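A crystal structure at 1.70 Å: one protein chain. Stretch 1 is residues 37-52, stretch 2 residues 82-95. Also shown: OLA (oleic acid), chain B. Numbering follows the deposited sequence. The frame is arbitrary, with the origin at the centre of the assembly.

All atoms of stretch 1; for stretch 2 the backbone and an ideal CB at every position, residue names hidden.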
ATOM      1  N   HIS A  37      -5.678   0.714  10.114  1.00 19.22           N
ATOM      2  CA  HIS A  37      -6.378   1.376   9.020  1.00 18.90           C
ATOM      3  C   HIS A  37      -5.384   2.101   8.127  1.00 17.59           C
ATOM      4  O   HIS A  37      -4.598   2.919   8.592  1.00 17.59           O
ATOM      5  CB  HIS A  37      -7.422   2.345   9.567  1.00 19.94           C
ATOM      6  CG  HIS A  37      -8.236   1.772  10.684  1.00 21.82           C
ATOM      7  ND1 HIS A  37      -9.147   0.754  10.495  1.00 22.57           N
ATOM      8  CD2 HIS A  37      -8.262   2.060  12.007  1.00 22.39           C
ATOM      9  CE1 HIS A  37      -9.709   0.449  11.653  1.00 22.64           C
ATOM     10  NE2 HIS A  37      -9.188   1.226  12.586  1.00 23.15           N
ATOM     11  N   VAL A  38      -5.427   1.791   6.837  1.00 16.32           N
ATOM     12  CA  VAL A  38      -4.475   2.358   5.876  1.00 15.61           C
ATOM     13  C   VAL A  38      -5.259   3.122   4.825  1.00 14.81           C
ATOM     14  O   VAL A  38      -6.276   2.629   4.335  1.00 14.05           O
ATOM     15  CB  VAL A  38      -3.622   1.273   5.188  1.00 15.28           C
ATOM     16  CG1 VAL A  38      -2.666   1.889   4.164  1.00 15.45           C
ATOM     17  CG2 VAL A  38      -2.849   0.458   6.214  1.00 15.53           C
ATOM     18  N   SER A  39      -4.797   4.328   4.506  1.00 14.18           N
ATOM     19  CA  SER A  39      -5.372   5.137   3.435  1.00 14.80           C
ATOM     20  C   SER A  39      -4.278   5.560   2.458  1.00 13.65           C
ATOM     21  O   SER A  39      -3.166   5.886   2.872  1.00 13.81           O
ATOM     22  CB  SER A  39      -6.048   6.395   4.009  1.00 15.39           C
ATOM     23  OG  SER A  39      -6.421   7.291   2.969  1.00 18.91           O
ATOM     24  N   MET A  40      -4.594   5.552   1.163  1.00 12.97           N
ATOM     25  CA  MET A  40      -3.701   6.138   0.156  1.00 12.47           C
ATOM     26  C   MET A  40      -4.485   7.023  -0.797  1.00 11.87           C
ATOM     27  O   MET A  40      -5.467   6.570  -1.377  1.00 12.07           O
ATOM     28  CB  MET A  40      -2.974   5.053  -0.648  1.00 12.52           C
ATOM     29  CG  MET A  40      -2.272   5.596  -1.891  1.00 12.72           C
ATOM     30  SD  MET A  40      -1.148   4.442  -2.716  1.00 13.19           S
ATOM     31  CE  MET A  40      -2.319   3.282  -3.404  1.00 12.55           C
ATOM     32  N   LYS A  41      -4.047   8.276  -0.939  1.00 11.92           N
ATOM     33  CA  LYS A  41      -4.571   9.174  -1.975  1.00 11.68           C
ATOM     34  C   LYS A  41      -3.661   9.099  -3.184  1.00 11.37           C
ATOM     35  O   LYS A  41      -2.452   9.332  -3.077  1.00 10.95           O
ATOM     36  CB  LYS A  41      -4.645  10.615  -1.478  1.00 12.25           C
ATOM     37  CG  LYS A  41      -5.511  10.794  -0.242  1.00 13.50           C
ATOM     38  CD  LYS A  41      -5.427  12.227   0.249  1.00 14.18           C
ATOM     39  CE  LYS A  41      -6.045  12.367   1.628  1.00 16.24           C
ATOM     40  NZ  LYS A  41      -5.998  13.787   2.074  1.00 17.54           N
ATOM     41  N   PHE A  42      -4.243   8.744  -4.323  1.00 10.56           N
ATOM     42  CA  PHE A  42      -3.453   8.538  -5.530  1.00 10.55           C
ATOM     43  C   PHE A  42      -4.184   8.973  -6.796  1.00 10.56           C
ATOM     44  O   PHE A  42      -5.411   9.103  -6.815  1.00 10.35           O
ATOM     45  CB  PHE A  42      -2.963   7.082  -5.622  1.00 10.59           C
ATOM     46  CG  PHE A  42      -4.039   6.079  -5.955  1.00 10.75           C
ATOM     47  CD1 PHE A  42      -4.978   5.686  -4.995  1.00 10.74           C
ATOM     48  CD2 PHE A  42      -4.097   5.506  -7.222  1.00 10.58           C
ATOM     49  CE1 PHE A  42      -5.961   4.753  -5.296  1.00 11.00           C
ATOM     50  CE2 PHE A  42      -5.074   4.565  -7.528  1.00 10.90           C
ATOM     51  CZ  PHE A  42      -6.012   4.196  -6.571  1.00 10.65           C
ATOM     52  N   THR A  43      -3.402   9.180  -7.846  1.00 10.65           N
ATOM     53  CA  THR A  43      -3.903   9.660  -9.122  1.00 11.39           C
ATOM     54  C   THR A  43      -3.264   8.884 -10.279  1.00 11.56           C
ATOM     55  O   THR A  43      -2.050   8.984 -10.487  1.00 11.54           O
ATOM     56  CB  THR A  43      -3.574  11.158  -9.324  1.00 11.89           C
ATOM     57  OG1 THR A  43      -4.000  11.918  -8.185  1.00 12.07           O
ATOM     58  CG2 THR A  43      -4.266  11.692 -10.566  1.00 11.91           C
ATOM     59  N   PRO A  44      -4.077   8.131 -11.045  1.00 12.00           N
ATOM     60  CA  PRO A  44      -3.560   7.493 -12.265  1.00 12.51           C
ATOM     61  C   PRO A  44      -3.366   8.547 -13.359  1.00 12.88           C
ATOM     62  O   PRO A  44      -4.123   9.532 -13.411  1.00 12.34           O
ATOM     63  CB  PRO A  44      -4.678   6.514 -12.654  1.00 12.26           C
ATOM     64  CG  PRO A  44      -5.934   7.145 -12.119  1.00 12.56           C
ATOM     65  CD  PRO A  44      -5.533   7.932 -10.886  1.00 11.99           C
ATOM     66  N   SER A  45      -2.361   8.365 -14.213  1.00 13.83           N
ATOM     67  CA  SER A  45      -2.105   9.318 -15.296  1.00 14.77           C
ATOM     68  C   SER A  45      -2.747   8.856 -16.604  1.00 15.45           C
ATOM     69  O   SER A  45      -2.662   9.545 -17.630  1.00 16.53           O
ATOM     70  CB  SER A  45      -0.604   9.541 -15.484  1.00 14.58           C
ATOM     71  OG  SER A  45       0.062   8.318 -15.735  1.00 14.58           O
ATOM     72  N   VAL A  46      -3.367   7.678 -16.547  1.00 15.56           N
ATOM     73  CA  VAL A  46      -4.129   7.084 -17.644  1.00 16.22           C
ATOM     74  C   VAL A  46      -5.424   6.488 -17.091  1.00 15.63           C
ATOM     75  O   VAL A  46      -5.558   6.312 -15.879  1.00 15.27           O
ATOM     76  CB  VAL A  46      -3.332   5.967 -18.362  1.00 15.93           C
ATOM     77  CG1 VAL A  46      -2.092   6.532 -19.053  1.00 17.11           C
ATOM     78  CG2 VAL A  46      -2.967   4.840 -17.399  1.00 16.15           C
ATOM     79  N   ASP A  47      -6.384   6.200 -17.972  1.00 15.49           N
ATOM     80  CA  ASP A  47      -7.582   5.478 -17.564  1.00 15.83           C
ATOM     81  C   ASP A  47      -7.198   4.053 -17.180  1.00 16.07           C
ATOM     82  O   ASP A  47      -6.397   3.424 -17.858  1.00 16.64           O
ATOM     83  CB  ASP A  47      -8.614   5.451 -18.693  1.00 16.66           C
ATOM     84  CG  ASP A  47      -9.260   6.804 -18.948  1.00 17.42           C
ATOM     85  OD1 ASP A  47      -9.204   7.704 -18.084  1.00 17.51           O
ATOM     86  OD2 ASP A  47      -9.841   6.961 -20.041  1.00 18.20           O
ATOM     87  N   VAL A  48      -7.762   3.555 -16.089  1.00 15.68           N
ATOM     88  CA  VAL A  48      -7.396   2.235 -15.568  1.00 15.21           C
ATOM     89  C   VAL A  48      -8.634   1.349 -15.461  1.00 15.74           C
ATOM     90  O   VAL A  48      -9.618   1.734 -14.834  1.00 15.61           O
ATOM     91  CB  VAL A  48      -6.681   2.365 -14.195  1.00 15.11           C
ATOM     92  CG1 VAL A  48      -6.427   1.000 -13.563  1.00 15.01           C
ATOM     93  CG2 VAL A  48      -5.381   3.141 -14.343  1.00 14.86           C
ATOM     94  N   LYS A  49      -8.580   0.168 -16.080  1.00 15.74           N
ATOM     95  CA  LYS A  49      -9.727  -0.738 -16.101  1.00 16.40           C
ATOM     96  C   LYS A  49      -9.823  -1.653 -14.888  1.00 15.42           C
ATOM     97  O   LYS A  49     -10.920  -1.970 -14.436  1.00 15.98           O
ATOM     98  CB  LYS A  49      -9.739  -1.566 -17.387  1.00 18.51           C
ATOM     99  CG  LYS A  49     -10.246  -0.788 -18.593  1.00 21.00           C
ATOM    100  CD  LYS A  49     -10.338  -1.657 -19.838  1.00 23.38           C
ATOM    101  CE  LYS A  49     -11.322  -2.807 -19.678  1.00 24.97           C
ATOM    102  NZ  LYS A  49     -11.328  -3.682 -20.880  1.00 27.55           N
ATOM    103  N   ASN A  50      -8.675  -2.087 -14.377  1.00 14.94           N
ATOM    104  CA  ASN A  50      -8.617  -2.951 -13.199  1.00 14.86           C
ATOM    105  C   ASN A  50      -7.328  -2.696 -12.427  1.00 14.52           C
ATOM    106  O   ASN A  50      -6.304  -2.342 -13.018  1.00 14.53           O
ATOM    107  CB  ASN A  50      -8.705  -4.429 -13.601  1.00 15.34           C
ATOM    108  CG  ASN A  50      -8.967  -5.347 -12.422  1.00 15.93           C
ATOM    109  OD1 ASN A  50      -9.853  -5.100 -11.602  1.00 16.29           O
ATOM    110  ND2 ASN A  50      -8.209  -6.435 -12.347  1.00 16.49           N
ATOM    111  N   VAL A  51      -7.383  -2.881 -11.109  1.00 14.26           N
ATOM    112  CA  VAL A  51      -6.215  -2.667 -10.250  1.00 14.61           C
ATOM    113  C   VAL A  51      -5.863  -3.957  -9.508  1.00 15.05           C
ATOM    114  O   VAL A  51      -6.729  -4.578  -8.899  1.00 16.03           O
ATOM    115  CB  VAL A  51      -6.451  -1.532  -9.223  1.00 14.62           C
ATOM    116  CG1 VAL A  51      -5.202  -1.293  -8.374  1.00 14.37           C
ATOM    117  CG2 VAL A  51      -6.858  -0.244  -9.923  1.00 14.35           C
ATOM    118  N   GLU A  52      -4.592  -4.342  -9.553  1.00 15.20           N
ATOM    119  CA  GLU A  52      -4.087  -5.462  -8.748  1.00 15.92           C
ATOM    120  C   GLU A  52      -2.975  -4.954  -7.836  1.00 15.13           C
ATOM    121  O   GLU A  52      -1.973  -4.419  -8.315  1.00 14.83           O
ATOM    122  CB  GLU A  52      -3.542  -6.596  -9.626  1.00 17.41           C
ATOM    123  CG  GLU A  52      -4.590  -7.360 -10.425  1.00 19.80           C
ATOM    124  CD  GLU A  52      -3.986  -8.487 -11.252  1.00 21.52           C
ATOM    125  OE1 GLU A  52      -3.567  -9.508 -10.664  1.00 23.62           O
ATOM    126  OE2 GLU A  52      -3.939  -8.366 -12.497  1.00 22.36           O
ATOM    127  N   UNK A  82     -13.793   2.416  -7.022  1.00 16.61           N
ATOM    128  CA  UNK A  82     -14.544   1.741  -8.078  1.00 17.73           C
ATOM    129  C   UNK A  82     -13.887   1.978  -9.430  1.00 17.19           C
ATOM    130  O   UNK A  82     -13.642   3.117  -9.825  1.00 17.66           O
ATOM    131  CB  UNK A  82     -15.996   2.223  -8.101  1.00 17.73           C
ATOM    132  N   UNK A  83     -13.604   0.888 -10.134  1.00 16.70           N
ATOM    133  CA  UNK A  83     -13.098   0.936 -11.501  1.00 16.71           C
ATOM    134  C   UNK A  83     -14.248   1.175 -12.496  1.00 16.13           C
ATOM    135  O   UNK A  83     -15.395   0.852 -12.198  1.00 15.93           O
ATOM    136  CB  UNK A  83     -12.360  -0.361 -11.838  1.00 16.71           C
ATOM    137  N   UNK A  84     -13.949   1.747 -13.678  1.00 15.69           N
ATOM    138  CA  UNK A  84     -12.627   2.190 -14.133  1.00 15.39           C
ATOM    139  C   UNK A  84     -12.171   3.489 -13.465  1.00 15.13           C
ATOM    140  O   UNK A  84     -12.997   4.331 -13.098  1.00 15.42           O
ATOM    141  CB  UNK A  84     -12.640   2.377 -15.652  1.00 15.39           C
ATOM    142  N   UNK A  85     -10.860   3.637 -13.304  1.00 14.57           N
ATOM    143  CA  UNK A  85     -10.289   4.867 -12.765  1.00 14.71           C
ATOM    144  C   UNK A  85     -10.130   5.864 -13.888  1.00 15.12           C
ATOM    145  O   UNK A  85      -9.645   5.526 -14.975  1.00 15.15           O
ATOM    146  CB  UNK A  85      -8.948   4.606 -12.077  1.00 14.71           C
ATOM    147  N   UNK A  86     -10.565   7.089 -13.630  1.00 15.44           N
ATOM    148  CA  UNK A  86     -10.425   8.157 -14.606  1.00 15.85           C
ATOM    149  C   UNK A  86      -9.053   8.816 -14.518  1.00 15.71           C
ATOM    150  O   UNK A  86      -8.571   9.162 -13.435  1.00 14.70           O
ATOM    151  CB  UNK A  86     -11.524   9.202 -14.406  1.00 15.85           C
ATOM    152  N   UNK A  87      -8.445   9.006 -15.684  1.00 15.86           N
ATOM    153  CA  UNK A  87      -7.203   9.749 -15.831  1.00 16.27           C
ATOM    154  C   UNK A  87      -7.243  11.070 -15.046  1.00 16.05           C
ATOM    155  O   UNK A  87      -8.241  11.796 -15.102  1.00 15.37           O
ATOM    156  CB  UNK A  87      -6.929  10.021 -17.311  1.00 16.27           C
ATOM    157  N   UNK A  88      -6.174  11.343 -14.293  1.00 15.18           N
ATOM    158  CA  UNK A  88      -5.937  12.644 -13.641  1.00 15.43           C
ATOM    159  C   UNK A  88      -6.856  12.995 -12.476  1.00 14.46           C
ATOM    160  O   UNK A  88      -6.841  14.129 -11.990  1.00 15.19           O
ATOM    161  CB  UNK A  88      -6.061  13.750 -14.690  1.00 15.43           C
ATOM    162  N   UNK A  89      -7.641  12.028 -12.021  1.00 13.57           N
ATOM    163  CA  UNK A  89      -8.546  12.257 -10.897  1.00 12.88           C
ATOM    164  C   UNK A  89      -7.964  11.590  -9.661  1.00 12.92           C
ATOM    165  O   UNK A  89      -7.691  10.387  -9.673  1.00 12.71           O
ATOM    166  CB  UNK A  89      -9.949  11.725 -11.195  1.00 12.88           C
ATOM    167  N   UNK A  90      -7.749  12.377  -8.608  1.00 13.26           N
ATOM    168  CA  UNK A  90      -7.279  11.813  -7.348  1.00 13.60           C
ATOM    169  C   UNK A  90      -8.405  11.097  -6.634  1.00 13.07           C
ATOM    170  O   UNK A  90      -9.518  11.612  -6.532  1.00 13.36           O
ATOM    171  CB  UNK A  90      -6.693  12.904  -6.450  1.00 13.60           C
ATOM    172  N   UNK A  91      -8.099   9.896  -6.150  1.00 12.61           N
ATOM    173  CA  UNK A  91      -9.041   9.063  -5.410  1.00 12.51           C
ATOM    174  C   UNK A  91      -8.342   8.496  -4.180  1.00 12.41           C
ATOM    175  O   UNK A  91      -7.127   8.633  -4.038  1.00 11.96           O
ATOM    176  CB  UNK A  91      -9.592   7.939  -6.290  1.00 12.51           C
ATOM    177  N   UNK A  92      -9.118   7.874  -3.299  1.00 12.76           N
ATOM    178  CA  UNK A  92      -8.588   7.358  -2.049  1.00 13.87           C
ATOM    179  C   UNK A  92      -8.946   5.895  -1.846  1.00 13.47           C
ATOM    180  O   UNK A  92     -10.116   5.504  -1.922  1.00 14.10           O
ATOM    181  CB  UNK A  92      -9.105   8.190  -0.874  1.00 13.87           C
ATOM    182  N   UNK A  93      -7.912   5.096  -1.613  1.00 13.30           N
ATOM    183  CA  UNK A  93      -8.048   3.709  -1.200  1.00 13.62           C
ATOM    184  C   UNK A  93      -8.046   3.590   0.321  1.00 14.04           C
ATOM    185  O   UNK A  93      -7.286   4.286   1.003  1.00 13.36           O
ATOM    186  CB  UNK A  93      -6.923   2.863  -1.800  1.00 13.62           C
ATOM    187  N   UNK A  94      -8.917   2.717   0.826  1.00 15.35           N
ATOM    188  CA  UNK A  94      -9.006   2.401   2.254  1.00 17.26           C
ATOM    189  C   UNK A  94      -8.976   0.893   2.509  1.00 17.48           C
ATOM    190  O   UNK A  94      -9.597   0.110   1.786  1.00 17.88           O
ATOM    191  CB  UNK A  94     -10.284   3.000   2.845  1.00 17.26           C
ATOM    192  N   UNK A  95      -8.252   0.490   3.550  1.00 17.48           N
ATOM    193  CA  UNK A  95      -8.217  -0.916   3.962  1.00 18.03           C
ATOM    194  C   UNK A  95      -7.975  -1.030   5.468  1.00 18.74           C
ATOM    195  O   UNK A  95      -7.217  -0.247   6.057  1.00 18.87           O
ATOM    196  CB  UNK A  95      -7.132  -1.673   3.193  1.00 18.03           C
TER
HETATM  197  C1  OLA B 201      -5.101  -7.459   2.194  1.00 39.15           C
HETATM  198  O1  OLA B 201      -5.434  -7.325   0.993  1.00 37.00           O
HETATM  199  O2  OLA B 201      -4.723  -8.550   2.677  1.00 39.46           O
HETATM  200  C2  OLA B 201      -5.167  -6.252   3.105  1.00 39.08           C
HETATM  201  C3  OLA B 201      -3.773  -5.870   3.596  1.00 38.86           C
HETATM  202  C4  OLA B 201      -3.515  -4.378   3.422  1.00 39.21           C
HETATM  203  C5  OLA B 201      -2.425  -4.112   2.393  1.00 38.35           C
HETATM  204  C6  OLA B 201      -1.763  -2.757   2.608  1.00 38.79           C
HETATM  205  C7  OLA B 201      -0.317  -2.950   3.047  1.00 38.03           C
HETATM  206  C8  OLA B 201       0.448  -1.635   3.189  1.00 38.75           C
HETATM  207  C9  OLA B 201       0.144  -0.971   4.518  1.00 38.03           C
HETATM  208  C10 OLA B 201       0.783  -1.245   5.660  1.00 38.45           C
HETATM  209  C11 OLA B 201       1.901  -2.258   5.769  1.00 39.52           C
HETATM  210  C12 OLA B 201       1.826  -2.958   7.119  1.00 40.99           C
HETATM  211  C13 OLA B 201       2.058  -4.456   6.972  1.00 42.39           C
HETATM  212  C14 OLA B 201       1.678  -5.180   8.258  1.00 43.69           C
HETATM  213  C15 OLA B 201       2.417  -6.506   8.386  1.00 44.73           C
HETATM  214  C16 OLA B 201       1.464  -7.681   8.196  1.00 45.74           C
HETATM  215  C17 OLA B 201       1.213  -8.399   9.517  1.00 46.46           C
HETATM  216  C18 OLA B 201       0.989  -9.881   9.303  1.00 47.76           C

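Position 82 has nothing of stretch 1 within 5.5 Å of its CB, so almost any side chain fits; it is Lys82.

At 83 the CB points toward stretch 1, 3.4 Å from Lys49 O, which favours something small. Cys83 places SG 3.7 Å from Asn50 CA and 4.1 Å from Val51 CG2, and is bonded covalently to a group elsewhere in the structure.

The peptide bond before 84 is cis, which points strongly to proline; phi -75° is compatible with it. Pro84 CA is 3.1 Å from Val48 O.

At 85 the backbone pairs with Val48: its N donates to Val48 O (2.7 Å) and its O accepts from Val48 N (2.9 Å). The CB points toward stretch 1, 3.8 Å from Val48 CB and 3.9 Å from Pro44 CG, with Phe42 and Val51 beyond. A branched aliphatic or methionine would suit. Leu85 (m, t) brings CG 3.8 Å from Val48 CB and CD1 3.8 Å from Val51 CG2 and 4.0 Å from Phe42 CE2.

Position 86 starts a type II turn and points away; polar residues suit, and it is Lys86.

At 87, N donates to Asp47 OD1 (2.8 Å). The CB points sideways, near Ser45 O, so a long donor is plausible: Lys87 NZ reaches Ser45 O at 3.0 Å.

Position 88, with phi/psi 70/10, would favour Gly, Asn or Asp. Asp88 N donates to Pro44 O (2.9 Å). Position 89 points away and closes the turn; it is Val89, whose N makes a weak bond to Lys86 O (3.3 Å).

At 90 the ideal CB lies 3.4 Å from Thr43 OG1, inviting a polar chain. Glu90 OE2 accepts from a water, 2.8 Å away, that also hydrogen-bonds Thr43 OG1 at 2.7 Å.

From 91 the strand runs antiparallel to 37-44. Position 91 shares a sheet face with Phe42, so an aliphatic suits: Ile91 CG1 sits 4.0 Å from the Phe42 ring centroid, over its face, and Ile91 CD1 is 3.6 Å from Phe42 CZ.

Position 92 faces the Ser39 and Lys41 side, with CB 4.8 Å from Ser39 OG. An acceptor, or Gln or Thr, would fit; Glu92 OE2 accepts from Ser39 OG at 2.6 Å.

Position 93 shares the face of Met40 and Phe42, suiting a large apolar or aromatic group. Tyr93 CB lies 4.1 Å from Phe42 CE1.

Position 94, opposite Ser39, tolerates many polar chains; Lys94's end leads away.

Position 95 pairs with Val38 beside the oleic acid, favouring an aliphatic: Val95 CG1 is 3.8 Å from Val38 CB, Val95 CG2 3.7 Å from OLA C2.

Stretch 2 82-95: KCPLKKDVEIEYKV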
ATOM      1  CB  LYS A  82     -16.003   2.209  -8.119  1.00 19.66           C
ATOM      2  CG  LYS A  82     -16.854   1.835  -6.907  1.00 21.79           C
ATOM      3  CD  LYS A  82     -18.338   1.957  -7.255  1.00 25.11           C
ATOM      4  CE  LYS A  82     -19.210   2.074  -6.014  1.00 25.98           C
ATOM      5  NZ  LYS A  82     -19.062   3.412  -5.370  1.00 27.81           N
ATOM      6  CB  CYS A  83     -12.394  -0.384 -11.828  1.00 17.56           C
ATOM      7  SG  CYS A  83     -10.662  -0.465 -11.307  1.00 19.39           S
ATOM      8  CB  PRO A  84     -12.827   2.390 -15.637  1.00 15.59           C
ATOM      9  CG  PRO A  84     -14.265   2.744 -15.781  1.00 15.56           C
ATOM     10  CD  PRO A  84     -14.987   1.972 -14.709  1.00 15.62           C
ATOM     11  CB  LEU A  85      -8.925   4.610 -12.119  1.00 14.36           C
ATOM     12  CG  LEU A  85      -8.737   3.399 -11.198  1.00 14.10           C
ATOM     13  CD1 LEU A  85      -7.332   3.426 -10.600  1.00 14.02           C
ATOM     14  CD2 LEU A  85      -9.793   3.333 -10.103  1.00 14.18           C
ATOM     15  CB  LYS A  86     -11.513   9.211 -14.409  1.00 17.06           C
ATOM     16  CG  LYS A  86     -12.935   8.710 -14.603  1.00 18.62           C
ATOM     17  CD  LYS A  86     -13.875   9.885 -14.430  1.00 20.45           C
ATOM     18  CE  LYS A  86     -15.287   9.550 -14.870  1.00 21.15           C
ATOM     19  NZ  LYS A  86     -16.185  10.625 -14.384  1.00 22.75           N
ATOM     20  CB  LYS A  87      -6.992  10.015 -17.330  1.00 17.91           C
ATOM     21  CG  LYS A  87      -5.818  10.897 -17.693  1.00 19.94           C
ATOM     22  CD  LYS A  87      -5.908  11.288 -19.158  1.00 21.60           C
ATOM     23  CE  LYS A  87      -4.811  12.265 -19.520  1.00 23.37           C
ATOM     24  NZ  LYS A  87      -3.504  11.564 -19.624  1.00 24.41           N
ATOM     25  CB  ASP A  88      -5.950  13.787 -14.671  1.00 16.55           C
ATOM     26  CG  ASP A  88      -4.817  13.687 -15.664  1.00 17.87           C
ATOM     27  OD1 ASP A  88      -3.789  13.075 -15.331  1.00 18.30           O
ATOM     28  OD2 ASP A  88      -4.948  14.229 -16.780  1.00 19.71           O
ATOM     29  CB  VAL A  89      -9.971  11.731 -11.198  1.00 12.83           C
ATOM     30  CG1 VAL A  89     -10.876  11.864  -9.982  1.00 12.56           C
ATOM     31  CG2 VAL A  89     -10.584  12.486 -12.373  1.00 13.06           C
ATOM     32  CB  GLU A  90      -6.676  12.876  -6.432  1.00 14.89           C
ATOM     33  CG  GLU A  90      -5.940  12.254  -5.247  1.00 16.01           C
ATOM     34  CD  GLU A  90      -5.166  13.263  -4.432  1.00 17.57           C
ATOM     35  OE1 GLU A  90      -5.754  14.289  -4.039  1.00 18.58           O
ATOM     36  OE2 GLU A  90      -3.969  13.028  -4.179  1.00 18.20           O
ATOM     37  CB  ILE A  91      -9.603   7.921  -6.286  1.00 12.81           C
ATOM     38  CG1 ILE A  91      -8.450   7.158  -6.960  1.00 13.46           C
ATOM     39  CG2 ILE A  91     -10.562   8.492  -7.328  1.00 12.58           C
ATOM     40  CD1 ILE A  91      -8.882   5.945  -7.755  1.00 14.83           C
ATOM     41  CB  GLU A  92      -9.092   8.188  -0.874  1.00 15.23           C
ATOM     42  CG  GLU A  92      -8.630   7.652   0.469  1.00 17.19           C
ATOM     43  CD  GLU A  92      -9.197   8.452   1.612  1.00 18.73           C
ATOM     44  OE1 GLU A  92     -10.430   8.613   1.672  1.00 20.23           O
ATOM     45  OE2 GLU A  92      -8.394   8.930   2.432  1.00 22.23           O
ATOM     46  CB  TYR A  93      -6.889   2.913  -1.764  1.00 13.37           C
ATOM     47  CG  TYR A  93      -6.765   1.499  -1.239  1.00 13.86           C
ATOM     48  CD1 TYR A  93      -7.619   0.500  -1.686  1.00 14.03           C
ATOM     49  CD2 TYR A  93      -5.776   1.162  -0.318  1.00 14.18           C
ATOM     50  CE1 TYR A  93      -7.497  -0.803  -1.229  1.00 14.52           C
ATOM     51  CE2 TYR A  93      -5.646  -0.143   0.142  1.00 14.81           C
ATOM     52  CZ  TYR A  93      -6.511  -1.115  -0.314  1.00 14.52           C
ATOM     53  OH  TYR A  93      -6.370  -2.412   0.125  1.00 15.18           O
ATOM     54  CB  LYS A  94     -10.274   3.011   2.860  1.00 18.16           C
ATOM     55  CG  LYS A  94     -10.273   4.538   2.883  1.00 19.88           C
ATOM     56  CD  LYS A  94     -11.415   5.121   3.707  1.00 22.32           C
ATOM     57  CE  LYS A  94     -12.486   5.771   2.833  1.00 23.64           C
ATOM     58  NZ  LYS A  94     -13.267   4.808   1.999  1.00 25.86           N
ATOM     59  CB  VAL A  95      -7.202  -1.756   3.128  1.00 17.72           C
ATOM     60  CG1 VAL A  95      -5.757  -1.345   3.386  1.00 17.24           C
ATOM     61  CG2 VAL A  95      -7.384  -3.252   3.356  1.00 17.98           C
TER
HETATM   62  O   HOH W   1      -2.396  11.588  -5.989  1.00 15.65           O
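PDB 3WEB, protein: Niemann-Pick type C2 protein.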